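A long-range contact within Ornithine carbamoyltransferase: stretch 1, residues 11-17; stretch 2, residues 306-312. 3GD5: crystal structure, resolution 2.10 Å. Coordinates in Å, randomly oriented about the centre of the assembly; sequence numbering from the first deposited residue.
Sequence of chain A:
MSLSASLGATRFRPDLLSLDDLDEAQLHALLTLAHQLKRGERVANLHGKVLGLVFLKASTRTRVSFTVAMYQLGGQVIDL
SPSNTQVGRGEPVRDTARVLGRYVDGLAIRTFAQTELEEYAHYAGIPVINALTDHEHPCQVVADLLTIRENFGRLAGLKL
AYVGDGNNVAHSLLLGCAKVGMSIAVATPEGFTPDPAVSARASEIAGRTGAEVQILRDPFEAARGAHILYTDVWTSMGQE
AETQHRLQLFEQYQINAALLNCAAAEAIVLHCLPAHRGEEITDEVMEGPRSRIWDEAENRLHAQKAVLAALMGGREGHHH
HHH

Stretch 1 (11-17) RFRPDLL
Stretch 2 (306-312) AVLAALM

Residues 306-312 continue a helix that begins earlier in the chain, with A310 N to A306 O at 2.9 Å and L311 N to V307 O at 2.8 Å as i to i-4 hydrogen bonds. Residues 11-17 form an irregular, largely extended segment, broken at P14 (phi/psi -62/-41). This segment crosses the helix rather than running along it: P14 CA lies 6.3 Å from L311 CA, and L16 CA lies 8.1 Å from V307 CA. No hydrogen bond crosses, so the 282 Å² of buried surface rests on packing.

L311 contributes most of the helix side. Its CA-to-CB bond points sideways, but chi1 -57° (m) and chi2 -166° (t) bring both methyls to the loop. CD2 reaches F12 CB at 3.8 Å and approaches R13 O at 3.3 Å; CD1 lies 3.6 Å from P14 O and 3.9 Å from L16 CB.

The CA-to-CB bond of F12 points toward the helix. With chi1 -58° (m) and chi2 -89°, its ring presents one face to A310: A310 CB sits 4.0 Å from the F12 ring centroid, 24° off the normal, a CH-pi geometry.

L16, whose CA-to-CB bond also points toward the helix, adopts chi1 172° (t) and chi2 57° (p), placing its CD2 4.0 Å from CG1 of V307 (chi1 -53°, m). R13, P14 and D15 direct CB away, leaving backbone atoms to meet L311.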

# COMPACT_ATOMS: atom_id res chain seq x y z
N ARG A 11 26.77 -23.25 34.58
CA ARG A 11 26.49 -21.83 34.38
C ARG A 11 26.50 -21.56 32.89
O ARG A 11 27.27 -22.17 32.14
CB ARG A 11 27.57 -20.95 35.02
CG ARG A 11 27.73 -21.10 36.52
CD ARG A 11 28.88 -20.21 37.01
NE ARG A 11 29.26 -20.50 38.39
CZ ARG A 11 29.85 -21.62 38.79
NH1 ARG A 11 30.15 -22.57 37.91
NH2 ARG A 11 30.15 -21.79 40.07
N PHE A 12 25.65 -20.63 32.46
CA PHE A 12 25.58 -20.27 31.04
C PHE A 12 25.97 -18.82 30.91
O PHE A 12 26.02 -18.09 31.91
CB PHE A 12 24.15 -20.44 30.53
CG PHE A 12 23.61 -21.82 30.69
CD1 PHE A 12 23.80 -22.78 29.71
CD2 PHE A 12 22.91 -22.17 31.85
CE1 PHE A 12 23.31 -24.07 29.87
CE2 PHE A 12 22.42 -23.46 32.02
CZ PHE A 12 22.62 -24.40 31.03
N ARG A 13 26.26 -18.38 29.69
CA ARG A 13 26.58 -16.99 29.46
C ARG A 13 25.24 -16.26 29.54
O ARG A 13 24.19 -16.89 29.59
CB ARG A 13 27.16 -16.80 28.07
CG ARG A 13 28.47 -17.51 27.84
CD ARG A 13 29.08 -17.00 26.56
NE ARG A 13 30.22 -17.82 26.15
CZ ARG A 13 30.92 -17.62 25.04
NH1 ARG A 13 30.60 -16.63 24.22
NH2 ARG A 13 31.93 -18.43 24.75
N PRO A 14 25.26 -14.92 29.56
CA PRO A 14 24.02 -14.15 29.64
C PRO A 14 23.06 -14.35 28.47
O PRO A 14 21.85 -14.46 28.66
CB PRO A 14 24.52 -12.70 29.71
CG PRO A 14 25.85 -12.84 30.38
CD PRO A 14 26.44 -14.04 29.69
N ASP A 15 23.61 -14.42 27.26
CA ASP A 15 22.80 -14.57 26.05
C ASP A 15 23.02 -15.85 25.24
O ASP A 15 23.94 -16.62 25.49
CB ASP A 15 23.08 -13.38 25.12
CG ASP A 15 23.16 -12.06 25.87
OD1 ASP A 15 22.15 -11.66 26.49
OD2 ASP A 15 24.23 -11.42 25.85
N LEU A 16 22.13 -16.06 24.27
CA LEU A 16 22.22 -17.19 23.35
C LEU A 16 22.00 -16.57 21.98
O LEU A 16 20.90 -16.63 21.44
CB LEU A 16 21.14 -18.25 23.61
CG LEU A 16 21.12 -19.34 22.52
CD1 LEU A 16 22.49 -19.99 22.41
CD2 LEU A 16 20.06 -20.38 22.83
N LEU A 17 23.06 -15.97 21.45
CA LEU A 17 23.05 -15.30 20.15
C LEU A 17 23.48 -16.24 19.05
O LEU A 17 23.00 -16.16 17.92
CB LEU A 17 24.02 -14.12 20.18
CG LEU A 17 23.54 -12.80 20.77
CD1 LEU A 17 22.64 -13.06 21.96
CD2 LEU A 17 24.74 -11.94 21.13
N ALA A 306 13.72 -24.65 27.99
CA ALA A 306 15.01 -24.86 28.64
C ALA A 306 15.89 -23.62 28.51
O ALA A 306 16.59 -23.26 29.46
CB ALA A 306 15.71 -26.07 28.03
N VAL A 307 15.88 -22.95 27.36
CA VAL A 307 16.71 -21.75 27.24
C VAL A 307 16.15 -20.66 28.15
O VAL A 307 16.90 -20.05 28.91
CB VAL A 307 16.79 -21.20 25.79
CG1 VAL A 307 17.22 -22.31 24.85
CG2 VAL A 307 15.46 -20.62 25.36
N LEU A 308 14.84 -20.42 28.09
CA LEU A 308 14.21 -19.41 28.92
C LEU A 308 14.54 -19.68 30.40
O LEU A 308 14.96 -18.78 31.13
CB LEU A 308 12.69 -19.41 28.70
CG LEU A 308 12.19 -18.95 27.32
CD1 LEU A 308 10.70 -19.21 27.19
CD2 LEU A 308 12.48 -17.47 27.11
N ALA A 309 14.36 -20.92 30.83
CA ALA A 309 14.66 -21.27 32.21
C ALA A 309 16.13 -21.00 32.53
O ALA A 309 16.45 -20.35 33.52
CB ALA A 309 14.32 -22.72 32.46
N ALA A 310 17.01 -21.50 31.67
CA ALA A 310 18.45 -21.34 31.86
C ALA A 310 18.94 -19.90 31.92
O ALA A 310 19.75 -19.56 32.79
CB ALA A 310 19.20 -22.09 30.77
N LEU A 311 18.48 -19.06 31.01
CA LEU A 311 18.95 -17.67 30.96
C LEU A 311 18.19 -16.65 31.80
O LEU A 311 18.72 -15.58 32.09
CB LEU A 311 19.01 -17.20 29.51
CG LEU A 311 19.89 -18.02 28.56
CD1 LEU A 311 20.12 -17.24 27.26
CD2 LEU A 311 21.23 -18.31 29.23
N MET A 312 16.95 -16.96 32.17
CA MET A 312 16.14 -16.05 32.98
C MET A 312 15.85 -16.66 34.35
O MET A 312 15.41 -15.96 35.26
CB MET A 312 14.80 -15.75 32.28
CG MET A 312 14.91 -15.20 30.86
SD MET A 312 13.28 -14.83 30.12
CE MET A 312 13.78 -14.30 28.58